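Long-range contacts in regulatory protein E2 (PDB 2JEX), which probably helps initiate viral DNA replication together with E1 and regulates viral transcription, and is represented here by its N-terminal transactivation domain: residues S23-H29 and P91-T97; L43-K48 and V59-C65; R115-V119 and N129-V133; T183-S187 and Y195-S199. The protein carries 1 engineered substitution. All blocks are in the same frame, centred on the assembly; numbering follows the deposited sequence.

Contact 1. Residues S23-H29 and P91-T97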
# COMPACT_ATOMS: atom_id res chain seq x y z
N SER A 23 -12.08 -12.24 -0.19
CA SER A 23 -13.22 -11.49 -0.72
C SER A 23 -12.78 -10.33 -1.61
O SER A 23 -11.67 -9.80 -1.47
CB SER A 23 -14.09 -10.97 0.42
OG SER A 23 -15.24 -10.31 -0.06
N ASP A 24 -13.68 -9.94 -2.51
CA ASP A 24 -13.48 -8.79 -3.37
C ASP A 24 -14.43 -7.67 -2.95
O ASP A 24 -14.59 -6.67 -3.65
CB ASP A 24 -13.65 -9.19 -4.84
CG ASP A 24 -12.70 -10.32 -5.26
OD1 ASP A 24 -11.48 -10.23 -4.98
OD2 ASP A 24 -13.19 -11.30 -5.86
N LYS A 25 -15.05 -7.83 -1.78
CA LYS A 25 -15.91 -6.79 -1.21
C LYS A 25 -15.19 -5.98 -0.14
O LYS A 25 -14.58 -6.53 0.77
CB LYS A 25 -17.22 -7.39 -0.67
CG LYS A 25 -18.04 -6.45 0.22
CD LYS A 25 -18.50 -5.18 -0.52
CE LYS A 25 -18.94 -4.10 0.46
NZ LYS A 25 -20.26 -4.45 1.10
N LEU A 26 -15.28 -4.65 -0.27
CA LEU A 26 -14.65 -3.70 0.65
C LEU A 26 -15.01 -3.90 2.13
O LEU A 26 -14.17 -3.72 3.00
CB LEU A 26 -14.96 -2.26 0.20
CG LEU A 26 -14.30 -1.05 0.90
CD1 LEU A 26 -12.78 -1.22 1.16
CD2 LEU A 26 -14.56 0.23 0.11
N GLN A 27 -16.26 -4.29 2.39
CA GLN A 27 -16.76 -4.47 3.75
C GLN A 27 -16.07 -5.61 4.50
O GLN A 27 -15.83 -5.52 5.69
CB GLN A 27 -18.27 -4.67 3.75
CG GLN A 27 -18.93 -4.54 5.12
CD GLN A 27 -18.55 -3.26 5.83
OE1 GLN A 27 -18.12 -3.28 6.99
NE2 GLN A 27 -18.71 -2.12 5.15
N ASP A 28 -15.76 -6.69 3.79
CA ASP A 28 -14.98 -7.78 4.37
C ASP A 28 -13.58 -7.34 4.79
O ASP A 28 -13.02 -7.86 5.76
CB ASP A 28 -14.90 -8.95 3.40
CG ASP A 28 -16.22 -9.68 3.26
OD1 ASP A 28 -16.68 -9.87 2.11
OD2 ASP A 28 -16.81 -10.05 4.30
N HIS A 29 -13.01 -6.38 4.06
CA HIS A 29 -11.68 -5.87 4.35
C HIS A 29 -11.69 -4.86 5.50
O HIS A 29 -10.78 -4.84 6.31
CB HIS A 29 -11.04 -5.29 3.08
CG HIS A 29 -10.98 -6.27 1.95
ND1 HIS A 29 -10.57 -7.58 2.13
CD2 HIS A 29 -11.30 -6.15 0.64
CE1 HIS A 29 -10.64 -8.22 0.98
NE2 HIS A 29 -11.07 -7.37 0.06
N PRO A 91 -14.66 -3.72 -7.01
CA PRO A 91 -14.10 -4.90 -6.36
C PRO A 91 -12.76 -4.59 -5.70
O PRO A 91 -11.90 -3.94 -6.31
CB PRO A 91 -13.90 -5.89 -7.51
CG PRO A 91 -14.47 -5.23 -8.74
CD PRO A 91 -14.50 -3.77 -8.47
N TRP A 92 -12.59 -5.04 -4.46
CA TRP A 92 -11.36 -4.83 -3.70
C TRP A 92 -10.91 -6.15 -3.13
O TRP A 92 -11.65 -6.80 -2.40
CB TRP A 92 -11.58 -3.84 -2.55
CG TRP A 92 -11.79 -2.44 -3.01
CD1 TRP A 92 -12.99 -1.85 -3.34
CD2 TRP A 92 -10.79 -1.45 -3.21
NE1 TRP A 92 -12.78 -0.55 -3.72
CE2 TRP A 92 -11.44 -0.28 -3.66
CE3 TRP A 92 -9.39 -1.43 -3.06
CZ2 TRP A 92 -10.74 0.90 -3.96
CZ3 TRP A 92 -8.69 -0.26 -3.36
CH2 TRP A 92 -9.37 0.89 -3.81
N SER A 93 -9.70 -6.56 -3.46
CA SER A 93 -9.15 -7.79 -2.91
C SER A 93 -8.38 -7.53 -1.61
O SER A 93 -8.24 -6.38 -1.15
CB SER A 93 -8.25 -8.47 -3.94
OG SER A 93 -7.10 -7.68 -4.15
N LEU A 94 -7.90 -8.62 -1.02
CA LEU A 94 -7.03 -8.54 0.14
C LEU A 94 -5.77 -7.73 -0.16
O LEU A 94 -5.41 -6.83 0.60
CB LEU A 94 -6.66 -9.95 0.62
CG LEU A 94 -7.78 -10.74 1.33
CD1 LEU A 94 -7.36 -12.18 1.49
CD2 LEU A 94 -8.12 -10.13 2.68
N LEU A 95 -5.13 -8.00 -1.29
CA LEU A 95 -3.91 -7.30 -1.66
C LEU A 95 -4.11 -5.82 -1.98
O LEU A 95 -3.24 -5.00 -1.66
CB LEU A 95 -3.19 -8.01 -2.80
CG LEU A 95 -2.47 -9.30 -2.36
CD1 LEU A 95 -1.84 -9.97 -3.56
CD2 LEU A 95 -1.42 -9.04 -1.27
N ASP A 96 -5.24 -5.47 -2.60
CA ASP A 96 -5.55 -4.07 -2.90
C ASP A 96 -5.65 -3.27 -1.62
O ASP A 96 -5.36 -2.07 -1.59
CB ASP A 96 -6.88 -3.94 -3.67
CG ASP A 96 -6.90 -4.75 -4.95
OD1 ASP A 96 -5.89 -4.77 -5.68
OD2 ASP A 96 -7.96 -5.36 -5.24
N THR A 97 -6.06 -3.94 -0.55
CA THR A 97 -6.32 -3.29 0.73
C THR A 97 -5.30 -3.73 1.79
O THR A 97 -5.60 -3.73 2.99
CB THR A 97 -7.76 -3.57 1.20
OG1 THR A 97 -8.01 -4.98 1.13
CG2 THR A 97 -8.76 -2.86 0.30
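Two serine-based turns meet here, at the junction between the helical and β-sheet parts of the transactivation domain. Ser23 OG accepts from Lys25 N (3.0 Å), an ST turn just ahead of helix 26-48, and donates to Asp28 OD1 (2.6 Å). In 91-97, Ser93 OG accepts from Asp96 N (3.3 Å), an ST motif, and donates to Asp96 OD2 (2.7 Å), which also takes Ser93 N (2.8 Å). Two hydrogen bonds join the turns, one of them backbone to backbone: Trp92 N donates to Asp24 O (2.7 Å, 165°). Within the first turn of helix 26-48, His29 NE2 donates to Trp92 O at 2.6 Å, near the imidazole plane at its edge, although that carbonyl is modelled too tightly to fix its place exactly. Thr97 OG1, itself bonded to Ser93 O (2.7 Å), sits over one face of the imidazole, 3.3 Å from His29 CG. Leu26 CB packs 4.1 Å from Trp92 CD1, with Leu26 CD1 over one face of the indole. Leu26 continues onto Leu79 and Leu82 of helix 62-83, whereas Trp92 turns to the sheet, making a cation-pi contact with Lys112 of strand 110-120 and an edge-to-face one with Tyr138 of strand 128-140.

Contact 2. Residues L43-K48 and V59-C65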
# COMPACT_ATOMS: atom_id res chain seq x y z
N LEU A 43 -3.50 -7.23 22.78
CA LEU A 43 -2.13 -7.67 22.99
C LEU A 43 -1.27 -6.55 23.59
O LEU A 43 -0.45 -6.80 24.48
CB LEU A 43 -1.52 -8.17 21.67
CG LEU A 43 -1.99 -9.51 21.09
CD1 LEU A 43 -1.29 -9.77 19.77
CD2 LEU A 43 -1.76 -10.67 22.06
N TYR A 44 -1.49 -5.33 23.10
CA TYR A 44 -0.79 -4.17 23.63
C TYR A 44 -1.21 -3.89 25.06
O TYR A 44 -0.37 -3.63 25.93
CB TYR A 44 -1.02 -2.93 22.74
CG TYR A 44 -0.38 -1.67 23.26
CD1 TYR A 44 1.00 -1.48 23.18
CD2 TYR A 44 -1.16 -0.65 23.83
CE1 TYR A 44 1.59 -0.32 23.67
CE2 TYR A 44 -0.58 0.52 24.32
CZ TYR A 44 0.80 0.68 24.24
OH TYR A 44 1.38 1.83 24.72
N ALA A 45 -2.52 -3.97 25.31
CA ALA A 45 -3.07 -3.79 26.65
C ALA A 45 -2.55 -4.86 27.62
O ALA A 45 -2.31 -4.58 28.79
CB ALA A 45 -4.59 -3.80 26.60
N ALA A 46 -2.39 -6.08 27.12
CA ALA A 46 -1.83 -7.18 27.90
C ALA A 46 -0.37 -6.88 28.28
O ALA A 46 0.02 -7.10 29.42
CB ALA A 46 -1.93 -8.48 27.11
N ARG A 47 0.40 -6.37 27.31
CA ARG A 47 1.80 -5.98 27.50
C ARG A 47 2.01 -4.92 28.60
O ARG A 47 2.92 -5.05 29.44
CB ARG A 47 2.39 -5.54 26.16
CG ARG A 47 3.90 -5.68 26.04
CD ARG A 47 4.42 -7.08 26.40
NE ARG A 47 5.71 -6.96 27.06
CZ ARG A 47 5.96 -7.31 28.33
NH1 ARG A 47 5.00 -7.84 29.10
NH2 ARG A 47 7.18 -7.15 28.83
N LYS A 48 1.14 -3.90 28.61
CA LYS A 48 1.17 -2.85 29.65
C LYS A 48 0.98 -3.41 31.04
O LYS A 48 1.47 -2.85 32.01
CB LYS A 48 0.09 -1.78 29.39
CG LYS A 48 0.25 -0.94 28.09
CD LYS A 48 1.47 -0.00 28.13
CE LYS A 48 2.69 -0.61 27.43
NZ LYS A 48 3.95 0.08 27.83
N VAL A 59 2.73 -12.82 23.70
CA VAL A 59 2.47 -11.41 23.43
C VAL A 59 3.73 -10.75 22.86
O VAL A 59 4.78 -10.78 23.51
CB VAL A 59 2.04 -10.67 24.72
CG1 VAL A 59 1.70 -9.22 24.41
CG2 VAL A 59 0.86 -11.38 25.39
N PRO A 60 3.63 -10.17 21.65
CA PRO A 60 4.75 -9.41 21.08
C PRO A 60 5.17 -8.23 21.96
O PRO A 60 4.38 -7.77 22.80
CB PRO A 60 4.19 -8.87 19.76
CG PRO A 60 3.02 -9.73 19.43
CD PRO A 60 2.46 -10.20 20.75
N HIS A 61 6.39 -7.74 21.77
CA HIS A 61 6.82 -6.47 22.34
C HIS A 61 5.75 -5.39 22.15
O HIS A 61 5.13 -5.31 21.08
CB HIS A 61 8.12 -6.03 21.67
CG HIS A 61 8.89 -4.99 22.44
ND1 HIS A 61 8.39 -3.73 22.70
CD2 HIS A 61 10.14 -5.03 22.96
CE1 HIS A 61 9.30 -3.04 23.37
NE2 HIS A 61 10.36 -3.80 23.54
N SER A 62 5.55 -4.56 23.17
CA SER A 62 4.52 -3.52 23.15
C SER A 62 4.65 -2.55 21.97
O SER A 62 3.64 -2.16 21.39
CB SER A 62 4.48 -2.76 24.48
OG SER A 62 5.55 -1.85 24.59
N VAL A 63 5.88 -2.18 21.61
CA VAL A 63 6.14 -1.33 20.44
C VAL A 63 5.61 -1.96 19.14
O VAL A 63 5.13 -1.26 18.24
CB VAL A 63 7.67 -0.98 20.34
CG1 VAL A 63 8.00 -0.24 19.05
CG2 VAL A 63 8.12 -0.14 21.53
N VAL A 64 5.67 -3.29 19.07
CA VAL A 64 5.21 -4.05 17.92
C VAL A 64 3.68 -4.09 17.86
O VAL A 64 3.10 -3.79 16.81
CB VAL A 64 5.81 -5.48 17.94
CG1 VAL A 64 5.09 -6.40 16.97
CG2 VAL A 64 7.30 -5.43 17.63
N CYS A 65 3.05 -4.47 18.98
CA CYS A 65 1.59 -4.49 19.09
C CYS A 65 1.01 -3.10 18.82
O CYS A 65 -0.00 -2.97 18.15
CB CYS A 65 1.14 -4.90 20.50
SG CYS A 65 1.55 -6.54 21.09
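The end of helix 26-48 and the start of helix 62-83 form the closed tip of a helical hairpin within the helical bundle of the E2 transactivation domain; the link between them includes the small two-stranded sheet 53-54/57-58. No hydrogen bond crosses from 43-48 to 59-65, so the contact is held by packing. Its apolar part centres on Leu43, whose CB lies 3.5 Å from Cys65 SG, while CD1 reaches Pro60 CD (3.9 Å) and CD2 reaches Val59 CG2 (4.3 Å). That same Val59 CG2 also touches Ala46 CB at 4.4 Å, and Tyr44 CB meets Cys65 CB at 3.7 Å. Of the CA atoms of the two segments, those of Tyr44 and Cys65 come nearest, 5.1 Å apart.

Polar residues contribute mostly through their carbon atoms. Arg47 lays its chain along the turn, with CD 3.7 Å from Pro60 O and CG 3.4 Å from Ser62 CB; its guanidinium goes on to the linker, where NH1 bonds Val51 O. Tyr44 presents its ring edge to Ser62 O, CD1 standing 3.3 Å away. Within 59-65 the hydrogen bonding serves the start of the second helix: His61 is the N-cap, and its ND1 accepts from Val63 N at 3.1 Å with an angle of 158°.

Contact 3. Residues R115-V119 and N129-V133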
# COMPACT_ATOMS: atom_id res chain seq x y z
N ARG A 115 1.55 -2.91 -12.90
CA ARG A 115 2.37 -3.27 -14.05
C ARG A 115 3.83 -2.93 -13.80
O ARG A 115 4.15 -2.11 -12.94
CB ARG A 115 1.87 -2.62 -15.34
CG ARG A 115 2.16 -1.15 -15.44
CD ARG A 115 1.39 -0.56 -16.58
NE ARG A 115 1.72 0.85 -16.76
CZ ARG A 115 1.09 1.86 -16.17
NH1 ARG A 115 0.08 1.63 -15.34
NH2 ARG A 115 1.47 3.10 -16.43
N VAL A 116 4.71 -3.58 -14.55
CA VAL A 116 6.14 -3.38 -14.37
C VAL A 116 6.69 -2.37 -15.38
O VAL A 116 6.49 -2.50 -16.59
CB VAL A 116 6.93 -4.73 -14.40
CG1 VAL A 116 8.42 -4.49 -14.33
CG2 VAL A 116 6.48 -5.64 -13.23
N VAL A 117 7.38 -1.36 -14.85
CA VAL A 117 8.15 -0.43 -15.66
C VAL A 117 9.64 -0.84 -15.60
O VAL A 117 10.17 -1.10 -14.52
CB VAL A 117 7.90 1.03 -15.21
CG1 VAL A 117 8.86 2.00 -15.86
CG2 VAL A 117 6.46 1.44 -15.55
N GLU A 118 10.28 -0.93 -16.76
CA GLU A 118 11.68 -1.32 -16.84
C GLU A 118 12.57 -0.16 -17.27
O GLU A 118 12.29 0.51 -18.26
CB GLU A 118 11.89 -2.51 -17.79
CG GLU A 118 13.34 -3.00 -17.81
CD GLU A 118 13.63 -4.07 -18.86
OE1 GLU A 118 14.32 -5.05 -18.50
OE2 GLU A 118 13.18 -3.94 -20.03
N VAL A 119 13.64 0.07 -16.51
CA VAL A 119 14.60 1.11 -16.84
C VAL A 119 15.97 0.49 -17.15
O VAL A 119 16.49 -0.30 -16.37
CB VAL A 119 14.72 2.20 -15.74
CG1 VAL A 119 15.67 3.31 -16.18
CG2 VAL A 119 13.37 2.80 -15.44
N ASN A 129 16.80 -2.01 -14.14
CA ASN A 129 16.02 -2.06 -12.91
C ASN A 129 14.54 -1.97 -13.24
O ASN A 129 14.17 -1.45 -14.29
CB ASN A 129 16.42 -0.93 -11.95
CG ASN A 129 16.28 -1.33 -10.48
OD1 ASN A 129 16.38 -0.49 -9.60
ND2 ASN A 129 16.04 -2.62 -10.21
N TRP A 130 13.70 -2.51 -12.36
CA TRP A 130 12.27 -2.53 -12.63
C TRP A 130 11.43 -2.00 -11.47
O TRP A 130 11.81 -2.11 -10.32
CB TRP A 130 11.80 -3.90 -13.15
CG TRP A 130 12.28 -5.12 -12.41
CD1 TRP A 130 12.01 -5.45 -11.12
CD2 TRP A 130 13.09 -6.19 -12.94
NE1 TRP A 130 12.61 -6.64 -10.80
CE2 TRP A 130 13.28 -7.12 -11.89
CE3 TRP A 130 13.68 -6.45 -14.18
CZ2 TRP A 130 14.03 -8.30 -12.05
CZ3 TRP A 130 14.44 -7.63 -14.35
CH2 TRP A 130 14.60 -8.53 -13.28
N TYR A 131 10.31 -1.36 -11.82
CA TYR A 131 9.45 -0.64 -10.87
C TYR A 131 8.00 -1.03 -11.10
O TYR A 131 7.53 -1.08 -12.24
CB TYR A 131 9.62 0.88 -11.05
CG TYR A 131 11.07 1.33 -11.03
CD1 TYR A 131 11.87 1.24 -12.18
CD2 TYR A 131 11.66 1.80 -9.86
CE1 TYR A 131 13.21 1.62 -12.15
CE2 TYR A 131 12.99 2.18 -9.83
CZ TYR A 131 13.76 2.09 -10.99
OH TYR A 131 15.07 2.47 -10.96
N THR A 132 7.29 -1.32 -10.02
CA THR A 132 5.87 -1.66 -10.09
C THR A 132 5.05 -0.39 -10.00
O THR A 132 5.16 0.36 -9.02
CB THR A 132 5.47 -2.64 -8.98
OG1 THR A 132 6.28 -3.82 -9.08
CG2 THR A 132 3.99 -3.04 -9.08
N VAL A 133 4.26 -0.13 -11.04
CA VAL A 133 3.40 1.05 -11.12
C VAL A 133 1.93 0.63 -11.15
O VAL A 133 1.58 -0.37 -11.76
CB VAL A 133 3.76 1.92 -12.35
CG1 VAL A 133 2.92 3.20 -12.40
CG2 VAL A 133 5.23 2.29 -12.31
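Packed valines and one tyrosine make the apolar centre: Val117 CG2 meets Val133 CG2 at 3.6 Å, and Val119 CG2 rests 3.5 Å from Tyr131 CE1. Phe173 of helix 173-180 and strand 186-189 add to this face, Val119 touching Phe173 and Tyr186. Between the side chains runs a regular ladder of three hydrogen-bonded pairs, Arg115-Val133, Val117-Tyr131 and Val119-Asn129, with six N-to-O bonds of 2.6 to 2.8 Å, such as Val117 N to Tyr131 O (2.6 Å). The non-hydrogen-bonded pairs, Val116-Thr132 and Glu118-Trp130, put their side chains on the more exposed face, where Val116 CG1 packs on Trp130 CB (3.6 Å). At the polar margin Arg115 lays a guanidinium face over Val133 CG1, NH2 4.3 Å from it, and forms a salt bridge with Asp190; Tyr131 OH bonds Glu176. Two strands in this unbroken antiparallel register, 150° apart in direction, are a twisted β-hairpin in the middle of the domain's antiparallel sheet.

Contact 4. Residues T183-S187 and Y195-S199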
# COMPACT_ATOMS: atom_id res chain seq x y z
N THR A 183 27.01 6.81 -17.04
CA THR A 183 26.89 7.92 -18.01
C THR A 183 25.78 8.94 -17.68
O THR A 183 25.94 10.13 -17.93
CB THR A 183 26.65 7.39 -19.44
OG1 THR A 183 25.48 6.54 -19.44
CG2 THR A 183 27.86 6.60 -19.95
N GLY A 184 24.66 8.47 -17.14
CA GLY A 184 23.56 9.38 -16.82
C GLY A 184 22.34 9.22 -17.72
O GLY A 184 21.24 9.69 -17.39
N HIS A 185 22.54 8.54 -18.84
CA HIS A 185 21.47 8.25 -19.78
C HIS A 185 20.75 6.97 -19.39
O HIS A 185 21.30 6.12 -18.70
CB HIS A 185 22.03 8.12 -21.19
CG HIS A 185 22.73 9.35 -21.67
ND1 HIS A 185 24.04 9.63 -21.34
CD2 HIS A 185 22.31 10.37 -22.45
CE1 HIS A 185 24.40 10.77 -21.90
NE2 HIS A 185 23.37 11.24 -22.58
N TYR A 186 19.51 6.85 -19.81
CA TYR A 186 18.69 5.69 -19.51
C TYR A 186 17.50 5.69 -20.45
O TYR A 186 17.23 6.70 -21.11
CB TYR A 186 18.24 5.71 -18.04
CG TYR A 186 17.55 6.99 -17.63
CD1 TYR A 186 16.17 7.13 -17.77
CD2 TYR A 186 18.27 8.06 -17.13
CE1 TYR A 186 15.52 8.30 -17.40
CE2 TYR A 186 17.64 9.25 -16.76
CZ TYR A 186 16.27 9.36 -16.90
OH TYR A 186 15.63 10.53 -16.54
N SER A 187 16.82 4.56 -20.53
CA SER A 187 15.61 4.45 -21.34
C SER A 187 14.56 3.75 -20.51
O SER A 187 14.86 2.82 -19.75
CB SER A 187 15.89 3.72 -22.66
OG SER A 187 16.19 2.35 -22.42
N TYR A 195 10.82 5.70 -23.56
CA TYR A 195 11.26 7.06 -23.30
C TYR A 195 12.77 7.07 -23.15
O TYR A 195 13.37 6.08 -22.74
CB TYR A 195 10.64 7.56 -22.00
CG TYR A 195 9.13 7.62 -21.98
CD1 TYR A 195 8.38 6.52 -21.57
CD2 TYR A 195 8.45 8.78 -22.37
CE1 TYR A 195 6.99 6.56 -21.54
CE2 TYR A 195 7.06 8.84 -22.34
CZ TYR A 195 6.34 7.72 -21.92
OH TYR A 195 4.97 7.75 -21.90
N ALA A 196 13.39 8.21 -23.46
CA ALA A 196 14.79 8.45 -23.14
C ALA A 196 14.88 9.52 -22.05
O ALA A 196 13.96 10.32 -21.88
CB ALA A 196 15.56 8.88 -24.37
N GLY A 197 15.99 9.51 -21.32
CA GLY A 197 16.25 10.49 -20.27
C GLY A 197 17.72 10.62 -19.94
O GLY A 197 18.51 9.74 -20.27
N VAL A 198 18.07 11.72 -19.30
CA VAL A 198 19.44 12.01 -18.87
C VAL A 198 19.41 12.71 -17.50
O VAL A 198 18.39 13.28 -17.12
CB VAL A 198 20.21 12.95 -19.85
CG1 VAL A 198 21.72 12.74 -19.71
CG2 VAL A 198 19.78 12.76 -21.31
N SER A 199 20.53 12.66 -16.78
CA SER A 199 20.71 13.47 -15.57
C SER A 199 22.02 14.25 -15.66
O SER A 199 22.17 15.29 -15.00
CB SER A 199 20.73 12.57 -14.35
OG SER A 199 20.05 11.37 -14.63
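The two segments run antiparallel, 171° apart end to end, and share one complete hydrogen-bonded pair: Tyr186 N to Gly197 O and Gly197 N to Tyr186 O, each 3.1 Å. Ser187 and Ala196 form the adjoining non-hydrogen-bonded pair, with CA atoms 4.5 Å apart. Towards the open end the pairing loosens, and Ser199 N gives only a weak bond to Gly184 O (3.1 Å, 129°). Gly184 has a positive phi of 110°, where a CB would crowd the carbonyl oxygen of Thr183.

Gly197 answers to a neighbouring side chain instead. The Tyr186 ring lies flat across it, the Gly197 CA standing 3.9 Å from the ring centroid in a CH-pi contact; a CB here would come within 2.4 Å of Tyr186 CZ. On the outer side, Val198 CG1 sits 3.8 Å from the centroid of the His185 ring, a second CH-pi contact over a face. Tyr186 goes on to pack against Phe173 and Ala177 of helix 173-180, and its OH bonds Gly154 O. Strand 186-189 also pairs with strand 110-120, through Ser187 and Glu120. A glycine covered by the face of an aromatic ring on the partner strand suits the close cross-strand fit of this terminal β-hairpin, which ends the domain's antiparallel sheet.

In the fold
From the N terminus, helix 26-48 takes part in contact 1 near its start and in contact 2 near its end. Contact 2 closes first, a short loop between helices 26-48 and 62-83; contact 1 closes only after the chain has returned along helix 62-83, so its long loop encloses contact 2. Nearest atoms of these two are about 16 Å apart. Contacts 3 and 4 then follow in series, each closing a hairpin of one antiparallel sheet. They touch, Val119 CG1 lying 3.7 Å from Ser187 O, because strands 110-120 and 186-189 are neighbours. Contact 2 thus ties the helices together, contacts 3 and 4 the sheet, and contact 1 stands between, about 25 Å from contact 3 by centres.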